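Local coordinates for trehalose-6-phosphate phosphatase related protein (Thermoplasma acidophilum, PDB 1U02) that removes the phosphate from trehalose 6-phosphate to release free trehalose, with magnesium as its cofactor, at residues S22-D25 with A26-S30; L154-P157 with G158-K161; L86-F89 with D90-E94; Y109-L113 with A114-H118; P128-R131 with S132-E136. All coordinates share one frame; numbering follows the deposited sequence.

Interaction 1: S22-D25 with A26-S30. With NA (sodium ion), chain C.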
loop_
_atom_site.group_PDB
_atom_site.type_symbol
_atom_site.label_atom_id
_atom_site.label_comp_id
_atom_site.label_asym_id
_atom_site.label_seq_id
_atom_site.Cartn_x
_atom_site.Cartn_y
_atom_site.Cartn_z
ATOM N N SER A 22 11.589 -2.236 -4.874
ATOM C CA SER A 22 10.554 -3.265 -4.980
ATOM C C SER A 22 9.809 -3.456 -6.301
ATOM O O SER A 22 8.575 -3.527 -6.326
ATOM C CB SER A 22 9.543 -3.081 -3.848
ATOM O OG SER A 22 10.195 -3.189 -2.593
ATOM N N TYR A 23 10.557 -3.550 -7.395
ATOM C CA TYR A 23 9.959 -3.782 -8.705
ATOM C C TYR A 23 9.560 -5.251 -8.791
ATOM O O TYR A 23 10.230 -6.110 -8.225
ATOM C CB TYR A 23 10.963 -3.455 -9.803
ATOM C CG TYR A 23 11.125 -1.976 -10.015
ATOM C CD1 TYR A 23 10.614 -1.364 -11.153
ATOM C CD2 TYR A 23 11.776 -1.182 -9.070
ATOM C CE1 TYR A 23 10.747 0.007 -11.352
ATOM C CE2 TYR A 23 11.913 0.190 -9.258
ATOM C CZ TYR A 23 11.397 0.773 -10.403
ATOM O OH TYR A 23 11.547 2.124 -10.616
ATOM N N ALA A 24 8.472 -5.535 -9.499
ATOM C CA ALA A 24 7.998 -6.905 -9.642
ATOM C C ALA A 24 8.925 -7.697 -10.563
ATOM O O ALA A 24 9.325 -7.200 -11.622
ATOM C CB ALA A 24 6.585 -6.908 -10.211
ATOM N N ASP A 25 9.277 -8.914 -10.162
ATOM C CA ASP A 25 10.131 -9.755 -11.002
ATOM C C ASP A 25 9.257 -10.437 -12.049
ATOM O O ASP A 25 8.029 -10.373 -11.971
ATOM C CB ASP A 25 10.898 -10.806 -10.174
ATOM C CG ASP A 25 9.988 -11.699 -9.343
ATOM O OD1 ASP A 25 8.821 -11.920 -9.731
ATOM O OD2 ASP A 25 10.455 -12.206 -8.299
ATOM N N ALA A 26 9.889 -11.074 -13.034
ATOM C CA ALA A 26 9.169 -11.756 -14.107
ATOM C C ALA A 26 8.096 -12.709 -13.592
ATOM O O ALA A 26 7.021 -12.815 -14.180
ATOM C CB ALA A 26 10.156 -12.514 -14.998
ATOM N N GLY A 27 8.391 -13.407 -12.500
ATOM C CA GLY A 27 7.426 -14.345 -11.948
ATOM C C GLY A 27 6.123 -13.681 -11.540
ATOM O O GLY A 27 5.031 -14.171 -11.851
ATOM N N LEU A 28 6.236 -12.555 -10.845
ATOM C CA LEU A 28 5.057 -11.828 -10.399
ATOM C C LEU A 28 4.333 -11.213 -11.599
ATOM O O LEU A 28 3.099 -11.195 -11.646
ATOM C CB LEU A 28 5.442 -10.732 -9.395
ATOM C CG LEU A 28 4.281 -9.893 -8.836
ATOM C CD1 LEU A 28 3.215 -10.812 -8.247
ATOM C CD2 LEU A 28 4.796 -8.916 -7.778
ATOM N N LEU A 29 5.097 -10.714 -12.566
ATOM C CA LEU A 29 4.502 -10.111 -13.755
ATOM C C LEU A 29 3.628 -11.134 -14.483
ATOM O O LEU A 29 2.525 -10.815 -14.922
ATOM C CB LEU A 29 5.598 -9.580 -14.692
ATOM C CG LEU A 29 6.347 -8.343 -14.169
ATOM C CD1 LEU A 29 7.559 -8.030 -15.040
ATOM C CD2 LEU A 29 5.387 -7.159 -14.141
ATOM N N SER A 30 4.116 -12.366 -14.597
ATOM C CA SER A 30 3.367 -13.428 -15.275
ATOM C C SER A 30 2.096 -13.783 -14.498
ATOM O O SER A 30 1.009 -13.883 -15.076
ATOM C CB SER A 30 4.260 -14.666 -15.432
ATOM O OG SER A 30 3.528 -15.793 -15.888
HETATM NA NA NA C . 8.663 -3.945 -0.467
HETATM O O HOH W 1 9.779 -2.971 1.586
#
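Asp25 ends the loop that follows strand 3-7 and Ala26 begins helix 26-38, and the backbone bond from Leu29 N to Asp25 O, 3.0 Å long, already belongs to the first helical turn. Asp25 is the N-cap residue, and its side chain makes the capping bond. Its OD1 accepts from Leu28 N at 2.9 Å with an N-H...O angle of 161°, the donor arriving nearly in line with the carboxylate C-O bond. A chi1 of 56° lodges CG between the backbone N and the carbonyl carbon, which folds the carboxylate back over the helix start. Aspartate suits this place: the side chain is short enough to reach an amide of the first turn, where the usual partner from a preceding helical turn is lacking, and its charge would sit well at the positive end of the helix dipole. OD1 also forms a salt bridge with Arg216. One residue earlier, the methyl CB of Ala24 points at the helix and lies 3.6 Å from Leu28 CD2 and 4.1 Å from Leu29 CD2, a small apolar group that fits against two leucine branches. Farther back, Ser22 OG binds the sodium ion at 2.7 Å; water 1, Asp9 and Pro14 O are further ligands. An aspartate N-cap, with the residue before it touching Leu29 four places beyond the cap, is typical of a helix N-terminus with a hydrophobic staple, here opening the first helix after the strand that carries Asp7.

Interaction 2: L154-P157 with G158-K161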
loop_
_atom_site.group_PDB
_atom_site.type_symbol
_atom_site.label_atom_id
_atom_site.label_comp_id
_atom_site.label_asym_id
_atom_site.label_seq_id
_atom_site.Cartn_x
_atom_site.Cartn_y
_atom_site.Cartn_z
ATOM N N LEU A 154 3.554 10.894 6.518
ATOM C CA LEU A 154 2.589 11.982 6.571
ATOM C C LEU A 154 1.685 11.728 5.382
ATOM O O LEU A 154 2.164 11.536 4.263
ATOM C CB LEU A 154 3.277 13.337 6.422
ATOM C CG LEU A 154 4.175 13.704 7.601
ATOM C CD1 LEU A 154 4.773 15.091 7.381
ATOM C CD2 LEU A 154 3.352 13.670 8.886
ATOM N N ARG A 155 0.379 11.725 5.615
ATOM C CA ARG A 155 -0.550 11.444 4.539
ATOM C C ARG A 155 -1.847 12.237 4.659
ATOM O O ARG A 155 -2.016 13.035 5.584
ATOM C CB ARG A 155 -0.843 9.940 4.526
ATOM C CG ARG A 155 -1.449 9.432 5.822
ATOM C CD ARG A 155 -1.511 7.907 5.898
ATOM N NE ARG A 155 -2.424 7.482 6.960
ATOM C CZ ARG A 155 -2.649 6.220 7.317
ATOM N NH1 ARG A 155 -2.021 5.226 6.703
ATOM N NH2 ARG A 155 -3.522 5.953 8.281
ATOM N N VAL A 156 -2.753 12.019 3.711
ATOM C CA VAL A 156 -4.044 12.704 3.709
ATOM C C VAL A 156 -4.891 12.199 4.882
ATOM O O VAL A 156 -5.046 10.994 5.074
ATOM C CB VAL A 156 -4.806 12.451 2.379
ATOM C CG1 VAL A 156 -6.220 13.023 2.468
ATOM C CG2 VAL A 156 -4.056 13.095 1.223
ATOM N N PRO A 157 -5.445 13.116 5.688
ATOM C CA PRO A 157 -6.264 12.683 6.823
ATOM C C PRO A 157 -7.439 11.780 6.416
ATOM O O PRO A 157 -8.076 11.998 5.387
ATOM C CB PRO A 157 -6.742 14.005 7.430
ATOM C CG PRO A 157 -5.613 14.955 7.110
ATOM C CD PRO A 157 -5.289 14.582 5.676
ATOM N N GLY A 158 -7.698 10.752 7.220
ATOM C CA GLY A 158 -8.820 9.865 6.965
ATOM C C GLY A 158 -8.683 8.725 5.971
ATOM O O GLY A 158 -9.651 7.987 5.777
ATOM N N VAL A 159 -7.523 8.550 5.343
ATOM C CA VAL A 159 -7.386 7.454 4.381
ATOM C C VAL A 159 -7.652 6.114 5.064
ATOM O O VAL A 159 -7.262 5.906 6.210
ATOM C CB VAL A 159 -5.985 7.444 3.723
ATOM C CG1 VAL A 159 -5.797 8.723 2.914
ATOM C CG2 VAL A 159 -4.897 7.318 4.780
ATOM N N ASN A 160 -8.311 5.205 4.350
ATOM C CA ASN A 160 -8.667 3.900 4.903
ATOM C C ASN A 160 -8.799 2.825 3.809
ATOM O O ASN A 160 -9.713 2.889 2.986
ATOM C CB ASN A 160 -9.999 4.042 5.653
ATOM C CG ASN A 160 -10.366 2.808 6.450
ATOM O OD1 ASN A 160 -10.418 1.700 5.919
ATOM N ND2 ASN A 160 -10.632 2.999 7.735
ATOM N N LYS A 161 -7.894 1.847 3.799
ATOM C CA LYS A 161 -7.949 0.769 2.806
ATOM C C LYS A 161 -9.311 0.081 2.791
ATOM O O LYS A 161 -9.891 -0.143 1.728
ATOM C CB LYS A 161 -6.899 -0.305 3.088
ATOM C CG LYS A 161 -5.541 -0.104 2.448
ATOM C CD LYS A 161 -4.652 -1.303 2.770
ATOM C CE LYS A 161 -3.270 -1.181 2.147
ATOM N NZ LYS A 161 -2.390 -2.298 2.596
#
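Gly158 follows Pro157 at the corner of a type II beta turn running from Val156 to Val159, just where strand 151-155 gives out. Proline fits the first corner, where phi is naturally fixed; the second has phi 83°, and a CB on Gly158 would run into Pro157 O, so glycine is called for. Its N donates to Glu144 on the neighbouring strand. Val159 closes the turn through a weak bond from its N to Val156 O, 3.5 Å. Its two methyls then divide the work. CG1 sits 3.2 Å from Val156 O and 3.9 Å from Val156 CB, while CG2 lies over one face of the Arg155 guanidinium, nearest to NE at 3.3 Å and displaced toward the rim. Arg155 is placed for this by a chi1 of 60° followed by an extended chain, and its NE forms a salt bridge with Glu144. With a leucine in place of Arg155, Glu144 would probably lose that charge partner and the CG2 methyl of Val159 the flat surface it rests on. Asn160 caps the next helix, its OD1 accepting from Ser163 N. Lys161 sends NZ to Asp7 and Asp183, consistent with the lysine of HAD phosphatases that faces the nucleophile. Chemically, the turn is weakly bonded in its own backbone, and its shape rests on proline and glycine geometry, a valine packed on a guanidinium, and the carboxylate of Glu144.

Interaction 3: L86-F89 with D90-E94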
loop_
_atom_site.group_PDB
_atom_site.type_symbol
_atom_site.label_atom_id
_atom_site.label_comp_id
_atom_site.label_asym_id
_atom_site.label_seq_id
_atom_site.Cartn_x
_atom_site.Cartn_y
_atom_site.Cartn_z
ATOM N N LEU A 86 -2.305 18.480 -2.774
ATOM C CA LEU A 86 -1.122 18.437 -3.633
ATOM C C LEU A 86 -0.075 19.506 -3.296
ATOM O O LEU A 86 1.116 19.209 -3.223
ATOM C CB LEU A 86 -1.525 18.552 -5.110
ATOM C CG LEU A 86 -2.298 17.355 -5.679
ATOM C CD1 LEU A 86 -2.693 17.626 -7.128
ATOM C CD2 LEU A 86 -1.435 16.099 -5.592
ATOM N N GLY A 87 -0.509 20.745 -3.094
ATOM C CA GLY A 87 0.444 21.792 -2.765
ATOM C C GLY A 87 1.059 21.589 -1.389
ATOM O O GLY A 87 2.218 21.941 -1.150
ATOM N N VAL A 88 0.282 21.011 -0.481
ATOM C CA VAL A 88 0.737 20.766 0.882
ATOM C C VAL A 88 1.940 19.831 0.941
ATOM O O VAL A 88 2.963 20.154 1.539
ATOM C CB VAL A 88 -0.398 20.173 1.742
ATOM C CG1 VAL A 88 0.105 19.893 3.150
ATOM C CG2 VAL A 88 -1.560 21.148 1.786
ATOM N N PHE A 89 1.822 18.667 0.316
ATOM C CA PHE A 89 2.926 17.729 0.340
ATOM C C PHE A 89 4.168 18.235 -0.379
ATOM O O PHE A 89 5.281 17.823 -0.051
ATOM C CB PHE A 89 2.451 16.378 -0.182
ATOM C CG PHE A 89 1.585 15.662 0.802
ATOM C CD1 PHE A 89 2.143 15.129 1.963
ATOM C CD2 PHE A 89 0.205 15.588 0.624
ATOM C CE1 PHE A 89 1.336 14.535 2.943
ATOM C CE2 PHE A 89 -0.610 14.996 1.597
ATOM C CZ PHE A 89 -0.039 14.470 2.759
ATOM N N ASP A 90 3.990 19.138 -1.341
ATOM C CA ASP A 90 5.148 19.713 -2.025
ATOM C C ASP A 90 5.906 20.557 -1.000
ATOM O O ASP A 90 7.132 20.484 -0.902
ATOM C CB ASP A 90 4.728 20.613 -3.193
ATOM C CG ASP A 90 4.246 19.825 -4.398
ATOM O OD1 ASP A 90 4.777 18.717 -4.641
ATOM O OD2 ASP A 90 3.347 20.323 -5.113
ATOM N N ARG A 91 5.164 21.352 -0.233
ATOM C CA ARG A 91 5.754 22.214 0.784
ATOM C C ARG A 91 6.376 21.399 1.918
ATOM O O ARG A 91 7.436 21.752 2.438
ATOM C CB ARG A 91 4.703 23.174 1.357
ATOM C CG ARG A 91 4.121 24.144 0.327
ATOM C CD ARG A 91 3.542 25.411 0.979
ATOM N NE ARG A 91 2.310 25.178 1.735
ATOM C CZ ARG A 91 1.128 24.894 1.190
ATOM N NH1 ARG A 91 0.999 24.804 -0.130
ATOM N NH2 ARG A 91 0.067 24.706 1.966
ATOM N N ILE A 92 5.715 20.310 2.302
ATOM C CA ILE A 92 6.232 19.465 3.374
ATOM C C ILE A 92 7.599 18.909 2.994
ATOM O O ILE A 92 8.527 18.916 3.803
ATOM C CB ILE A 92 5.259 18.303 3.686
ATOM C CG1 ILE A 92 4.001 18.865 4.362
ATOM C CG2 ILE A 92 5.936 17.267 4.586
ATOM C CD1 ILE A 92 2.898 17.847 4.570
ATOM N N TYR A 93 7.726 18.437 1.759
ATOM C CA TYR A 93 8.991 17.888 1.300
ATOM C C TYR A 93 10.059 18.978 1.258
ATOM O O TYR A 93 11.189 18.777 1.699
ATOM C CB TYR A 93 8.848 17.278 -0.096
ATOM C CG TYR A 93 10.149 16.703 -0.588
ATOM C CD1 TYR A 93 10.668 15.541 -0.028
ATOM C CD2 TYR A 93 10.905 17.364 -1.555
ATOM C CE1 TYR A 93 11.916 15.049 -0.410
ATOM C CE2 TYR A 93 12.156 16.882 -1.946
ATOM C CZ TYR A 93 12.651 15.727 -1.364
ATOM O OH TYR A 93 13.899 15.263 -1.710
ATOM N N GLU A 94 9.699 20.131 0.715
ATOM C CA GLU A 94 10.648 21.232 0.619
ATOM C C GLU A 94 11.161 21.665 1.986
ATOM O O GLU A 94 12.355 21.930 2.155
ATOM C CB GLU A 94 10.005 22.424 -0.095
ATOM C CG GLU A 94 10.895 23.657 -0.169
ATOM C CD GLU A 94 12.306 23.342 -0.649
ATOM O OE1 GLU A 94 12.453 22.686 -1.705
ATOM O OE2 GLU A 94 13.270 23.753 0.032
#
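Phe89 and Ile92 lie side by side on helix 86-96, pointing the same way, with Phe89 CD1 3.8 Å from Ile92 CD1. Ile92 also reaches back across one turn: its CG1 is anti to the carbonyl carbon (chi1 -70°), and the CD1 methyl it carries comes 3.7 Å from Val88 CG1. Beneath this the backbone bond from Ile92 N to Val88 O measures 2.9 Å. A branched isoleucine and a broad ring together make an apolar surface, which packs on Val115 of strand 114-118, while Ile92 continues onto Ile137 and Phe141 of helix 127-141.

Asp90 faces a different direction, toward Arg110. Its OD2 stands 3.1 Å from Leu86 O, two acceptors with no bond between them, a neighbourhood that would be unfavourable by itself. The charge is answered from outside the helix, where OD1 forms a salt bridge with Arg110. A leucine in its place would probably leave Arg110 without its charge partner and free its guanidinium to turn. The backbone N of Asp90 is shared weakly between Leu86 O, at 3.4 Å, and Gly87 O, at the start of the helix.

Arg91, bent at chi3, brings one guanidinium face over Val88 CA, with NH2 3.9 Å from Val88 CG2. The result is an amphipathic helix whose apolar side rests on an antiparallel sheet, an alpha/beta layer consistent with the cap domain of HAD phosphatases.

Interaction 4: Y109-L113 with A114-H118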
loop_
_atom_site.group_PDB
_atom_site.type_symbol
_atom_site.label_atom_id
_atom_site.label_comp_id
_atom_site.label_asym_id
_atom_site.label_seq_id
_atom_site.Cartn_x
_atom_site.Cartn_y
_atom_site.Cartn_z
ATOM N N TYR A 109 11.133 9.664 1.241
ATOM C CA TYR A 109 10.544 9.296 -0.036
ATOM C C TYR A 109 9.375 10.223 -0.322
ATOM O O TYR A 109 8.348 10.180 0.356
ATOM C CB TYR A 109 10.080 7.845 0.012
ATOM C CG TYR A 109 11.217 6.878 0.245
ATOM C CD1 TYR A 109 11.897 6.302 -0.825
ATOM C CD2 TYR A 109 11.613 6.541 1.535
ATOM C CE1 TYR A 109 12.948 5.403 -0.615
ATOM C CE2 TYR A 109 12.661 5.643 1.759
ATOM C CZ TYR A 109 13.322 5.078 0.681
ATOM O OH TYR A 109 14.356 4.185 0.901
ATOM N N ARG A 110 9.553 11.066 -1.331
ATOM C CA ARG A 110 8.544 12.032 -1.723
ATOM C C ARG A 110 7.514 11.459 -2.683
ATOM O O ARG A 110 7.859 10.749 -3.623
ATOM C CB ARG A 110 9.219 13.242 -2.373
ATOM C CG ARG A 110 8.254 14.283 -2.899
ATOM C CD ARG A 110 9.006 15.376 -3.636
ATOM N NE ARG A 110 8.144 16.497 -3.991
ATOM C CZ ARG A 110 8.580 17.633 -4.528
ATOM N NH1 ARG A 110 9.876 17.797 -4.774
ATOM N NH2 ARG A 110 7.723 18.605 -4.817
ATOM N N LYS A 111 6.246 11.777 -2.433
ATOM C CA LYS A 111 5.147 11.337 -3.288
ATOM C C LYS A 111 4.164 12.503 -3.366
ATOM O O LYS A 111 4.169 13.373 -2.498
ATOM C CB LYS A 111 4.483 10.093 -2.699
ATOM C CG LYS A 111 5.484 8.961 -2.534
ATOM C CD LYS A 111 4.953 7.772 -1.792
ATOM C CE LYS A 111 6.108 6.819 -1.500
ATOM N NZ LYS A 111 5.659 5.490 -1.042
ATOM N N ASN A 112 3.324 12.531 -4.394
ATOM C CA ASN A 112 2.378 13.634 -4.535
ATOM C C ASN A 112 1.423 13.811 -3.357
ATOM O O ASN A 112 1.056 14.941 -3.023
ATOM C CB ASN A 112 1.570 13.489 -5.827
ATOM C CG ASN A 112 2.435 13.598 -7.063
ATOM O OD1 ASN A 112 3.397 14.361 -7.086
ATOM N ND2 ASN A 112 2.088 12.848 -8.103
ATOM N N LEU A 113 1.017 12.714 -2.726
ATOM C CA LEU A 113 0.094 12.817 -1.596
ATOM C C LEU A 113 0.613 12.198 -0.305
ATOM O O LEU A 113 -0.167 11.776 0.552
ATOM C CB LEU A 113 -1.264 12.206 -1.959
ATOM C CG LEU A 113 -2.018 12.997 -3.042
ATOM C CD1 LEU A 113 -3.283 12.255 -3.467
ATOM C CD2 LEU A 113 -2.356 14.389 -2.504
ATOM N N ALA A 114 1.930 12.156 -0.157
ATOM C CA ALA A 114 2.518 11.604 1.057
ATOM C C ALA A 114 4.024 11.765 1.051
ATOM O O ALA A 114 4.646 11.840 -0.008
ATOM C CB ALA A 114 2.163 10.115 1.196
ATOM N N VAL A 115 4.596 11.846 2.245
ATOM C CA VAL A 115 6.039 11.931 2.410
ATOM C C VAL A 115 6.335 10.882 3.462
ATOM O O VAL A 115 5.842 10.953 4.591
ATOM C CB VAL A 115 6.514 13.310 2.906
ATOM C CG1 VAL A 115 8.031 13.292 3.078
ATOM C CG2 VAL A 115 6.115 14.387 1.901
ATOM N N LEU A 116 7.127 9.894 3.075
ATOM C CA LEU A 116 7.467 8.797 3.959
ATOM C C LEU A 116 8.888 8.945 4.496
ATOM O O LEU A 116 9.838 9.109 3.729
ATOM C CB LEU A 116 7.298 7.478 3.192
ATOM C CG LEU A 116 7.487 6.129 3.893
ATOM C CD1 LEU A 116 6.751 5.042 3.114
ATOM C CD2 LEU A 116 8.965 5.811 3.991
ATOM N N TYR A 117 9.017 8.912 5.818
ATOM C CA TYR A 117 10.316 9.023 6.462
ATOM C C TYR A 117 10.708 7.618 6.913
ATOM O O TYR A 117 9.999 6.997 7.713
ATOM C CB TYR A 117 10.227 9.974 7.664
ATOM C CG TYR A 117 9.770 11.369 7.286
ATOM C CD1 TYR A 117 10.691 12.368 6.963
ATOM C CD2 TYR A 117 8.416 11.670 7.192
ATOM C CE1 TYR A 117 10.269 13.637 6.553
ATOM C CE2 TYR A 117 7.979 12.929 6.784
ATOM C CZ TYR A 117 8.905 13.907 6.465
ATOM O OH TYR A 117 8.462 15.143 6.058
ATOM N N HIS A 118 11.816 7.108 6.378
ATOM C CA HIS A 118 12.279 5.770 6.731
ATOM C C HIS A 118 13.428 5.902 7.721
ATOM O O HIS A 118 14.468 6.490 7.412
ATOM C CB HIS A 118 12.751 5.012 5.485
ATOM C CG HIS A 118 12.763 3.520 5.649
ATOM N ND1 HIS A 118 13.401 2.888 6.696
ATOM C CD2 HIS A 118 12.199 2.538 4.905
ATOM C CE1 HIS A 118 13.225 1.581 6.592
ATOM N NE2 HIS A 118 12.497 1.343 5.515
#
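Tyr109 and Leu116 face each other as an antiparallel hydrogen-bonded pair, with Tyr109 N donating to Leu116 O at 2.9 Å and Leu116 N returning a bond to Tyr109 O at 3.0 Å. Their side chains run side by side on one face of the sheet, where Tyr109 CD2 touches Leu116 CD2 at 3.7 Å. Farther along the ring, CE2 meets His118 CB at 3.8 Å, the methylene lying at the ring edge and in its plane. Arg110 and Val115 form the next, non-hydrogen-bonded pair, with side chains on the other face, toward helix 86-96. At the closed end, a type I turn through Asn112 and Leu113 joins Lys111 to Ala114. The bonds here are weak, with Lys111 N 2.9 Å from Ala114 O at a bent 127° and Ala114 N 3.5 Å from Lys111 O. The small methyl of Ala114 lies on the same face as the Lys111 chain, which runs fully extended to its amine.

A second shell fixes the polar ends on this face: Glu20 holds Tyr109 OH, Glu51 pairs with Lys111 NZ in a salt bridge, and the Gly120 amide donates to His118 ND1. The hairpin therefore divides its chemistry. Leu116 and Ala114 add apolar surface among these anchored groups, while on the other face Arg110 reaches Asp90 of helix 86-96 in a salt bridge beside Val115, which packs on Ile92.

Interaction 5: P128-R131 with S132-E136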
loop_
_atom_site.group_PDB
_atom_site.type_symbol
_atom_site.label_atom_id
_atom_site.label_comp_id
_atom_site.label_asym_id
_atom_site.label_seq_id
_atom_site.Cartn_x
_atom_site.Cartn_y
_atom_site.Cartn_z
ATOM N N PRO A 128 13.413 9.844 18.799
ATOM C CA PRO A 128 12.313 10.538 19.477
ATOM C C PRO A 128 12.236 11.999 19.014
ATOM O O PRO A 128 11.149 12.552 18.831
ATOM C CB PRO A 128 12.684 10.411 20.953
ATOM C CG PRO A 128 13.361 9.061 20.998
ATOM C CD PRO A 128 14.253 9.114 19.767
ATOM N N LYS A 129 13.401 12.610 18.815
ATOM C CA LYS A 129 13.480 13.995 18.365
ATOM C C LYS A 129 12.884 14.140 16.968
ATOM O O LYS A 129 12.105 15.056 16.705
ATOM C CB LYS A 129 14.941 14.459 18.355
ATOM C CG LYS A 129 15.140 15.867 17.834
ATOM C CD LYS A 129 16.620 16.204 17.728
ATOM C CE LYS A 129 16.830 17.638 17.266
ATOM N NZ LYS A 129 16.272 18.631 18.235
ATOM N N LEU A 130 13.255 13.232 16.069
ATOM C CA LEU A 130 12.743 13.271 14.706
ATOM C C LEU A 130 11.234 13.082 14.713
ATOM O O LEU A 130 10.508 13.782 14.015
ATOM C CB LEU A 130 13.380 12.169 13.854
ATOM C CG LEU A 130 12.818 12.051 12.432
ATOM C CD1 LEU A 130 13.095 13.328 11.644
ATOM C CD2 LEU A 130 13.446 10.852 11.743
ATOM N N ARG A 131 10.767 12.129 15.508
ATOM C CA ARG A 131 9.344 11.860 15.594
ATOM C C ARG A 131 8.567 13.116 15.971
ATOM O O ARG A 131 7.536 13.416 15.366
ATOM C CB ARG A 131 9.074 10.749 16.615
ATOM C CG ARG A 131 7.601 10.407 16.785
ATOM C CD ARG A 131 7.396 9.289 17.804
ATOM N NE ARG A 131 5.975 9.020 18.039
ATOM C CZ ARG A 131 5.510 8.089 18.870
ATOM N NH1 ARG A 131 6.350 7.326 19.558
ATOM N NH2 ARG A 131 4.202 7.921 19.013
ATOM N N SER A 132 9.066 13.856 16.961
ATOM C CA SER A 132 8.394 15.073 17.403
ATOM C C SER A 132 8.400 16.135 16.304
ATOM O O SER A 132 7.440 16.894 16.172
ATOM C CB SER A 132 9.055 15.629 18.675
ATOM O OG SER A 132 10.360 16.117 18.415
ATOM N N ARG A 133 9.476 16.188 15.518
ATOM C CA ARG A 133 9.558 17.158 14.421
ATOM C C ARG A 133 8.508 16.837 13.370
ATOM O O ARG A 133 7.841 17.729 12.852
ATOM C CB ARG A 133 10.930 17.128 13.736
ATOM C CG ARG A 133 12.071 17.771 14.497
ATOM C CD ARG A 133 13.261 17.941 13.550
ATOM N NE ARG A 133 14.450 18.477 14.201
ATOM C CZ ARG A 133 15.588 18.747 13.568
ATOM N NH1 ARG A 133 15.692 18.533 12.260
ATOM N NH2 ARG A 133 16.624 19.231 14.240
ATOM N N ILE A 134 8.384 15.557 13.043
ATOM C CA ILE A 134 7.411 15.120 12.045
ATOM C C ILE A 134 5.992 15.455 12.502
ATOM O O ILE A 134 5.182 15.958 11.724
ATOM C CB ILE A 134 7.531 13.602 11.794
ATOM C CG1 ILE A 134 8.868 13.304 11.115
ATOM C CG2 ILE A 134 6.370 13.112 10.932
ATOM C CD1 ILE A 134 9.203 11.824 11.031
ATOM N N GLU A 135 5.697 15.196 13.770
ATOM C CA GLU A 135 4.371 15.481 14.301
ATOM C C GLU A 135 4.081 16.980 14.265
ATOM O O GLU A 135 2.942 17.389 14.053
ATOM C CB GLU A 135 4.260 14.932 15.725
ATOM C CG GLU A 135 4.573 13.441 15.773
ATOM C CD GLU A 135 4.576 12.864 17.173
ATOM O OE1 GLU A 135 5.093 13.531 18.093
ATOM O OE2 GLU A 135 4.073 11.730 17.344
ATOM N N GLU A 136 5.116 17.795 14.453
ATOM C CA GLU A 136 4.955 19.247 14.419
ATOM C C GLU A 136 4.585 19.676 13.000
ATOM O O GLU A 136 3.696 20.508 12.797
ATOM C CB GLU A 136 6.253 19.931 14.862
ATOM C CG GLU A 136 6.218 21.450 14.812
ATOM C CD GLU A 136 7.474 22.078 15.398
ATOM O OE1 GLU A 136 8.586 21.762 14.915
ATOM O OE2 GLU A 136 7.351 22.887 16.347
HETATM O O HOH W 2 13.923 19.468 16.673
#
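Lys129 lays its CE methylene against the guanidinium of Arg133, one helical turn on, with CE 3.4 Å from NH2. The two long chains pass at a slant, and the last bend of the lysine, chi4 63°, turns its amine toward water 2. That water accepts from Lys129 NZ at 2.9 Å and from Arg133 NE at 2.7 Å, meeting the arginine at its edge and in its plane. It probably eases the repulsion between two like charges whose NZ and NH2 stand 4.1 Å apart. Arg133 also makes a cation-pi contact with Trp99.

At the same spacing, Arg131 and Glu135 pair unlike charges. OE2 reaches the guanidinium edge in a salt bridge, the bond from Arg131 NE being weak at 3.4 Å, and the two flat groups are turned 65° apart. Tyr147 ties them together: its OH bonds Glu135 OE2, and Arg131 lies on it in a cation-pi contact.

Ser132 OG donates to Lys129 O at 2.7 Å, its chi1 of 68° pointing the hydroxyl back along the helix. The same oxygen takes Arg133 N, from the same face. Lys129 O thus accepts two donors, and serine suits the place because its short hydroxyl can reach back to the helix backbone. On the buried side Leu130 CG meets Ile134 CD1 at 3.9 Å, and Ile134 continues onto strand 151-155. The chemistry implies a helix with an oily side against the sheet and an outer side of charges managed by a water, aromatic rings and the carboxylate of Glu135.

How the interactions relate
Interactions 2 to 5 gather round the four-stranded antiparallel sheet, while interaction 1 lies apart, its centre about 36 Å from that of interaction 5. Interactions 3 and 4 are the closest pair, about 10 Å between centres, joined by the salt bridge of Asp90 OD1 and Arg110 NH2 at 3.0 Å. Strand 151-155 pairs with 114-118, Leu154 N lying 3.0 Å from Val115 O in a probable hydrogen bond, and Leu154 also meets Ile92 and Ile134, so it touches both helices. The direct link to the magnesium site is the salt bridge of Lys161 in interaction 2 with the metal ligand Asp7; Lys111 is merely near, about 7 Å from Asp9, side chain to side chain. Interaction 1 reaches Asp9 through the shared sodium ion.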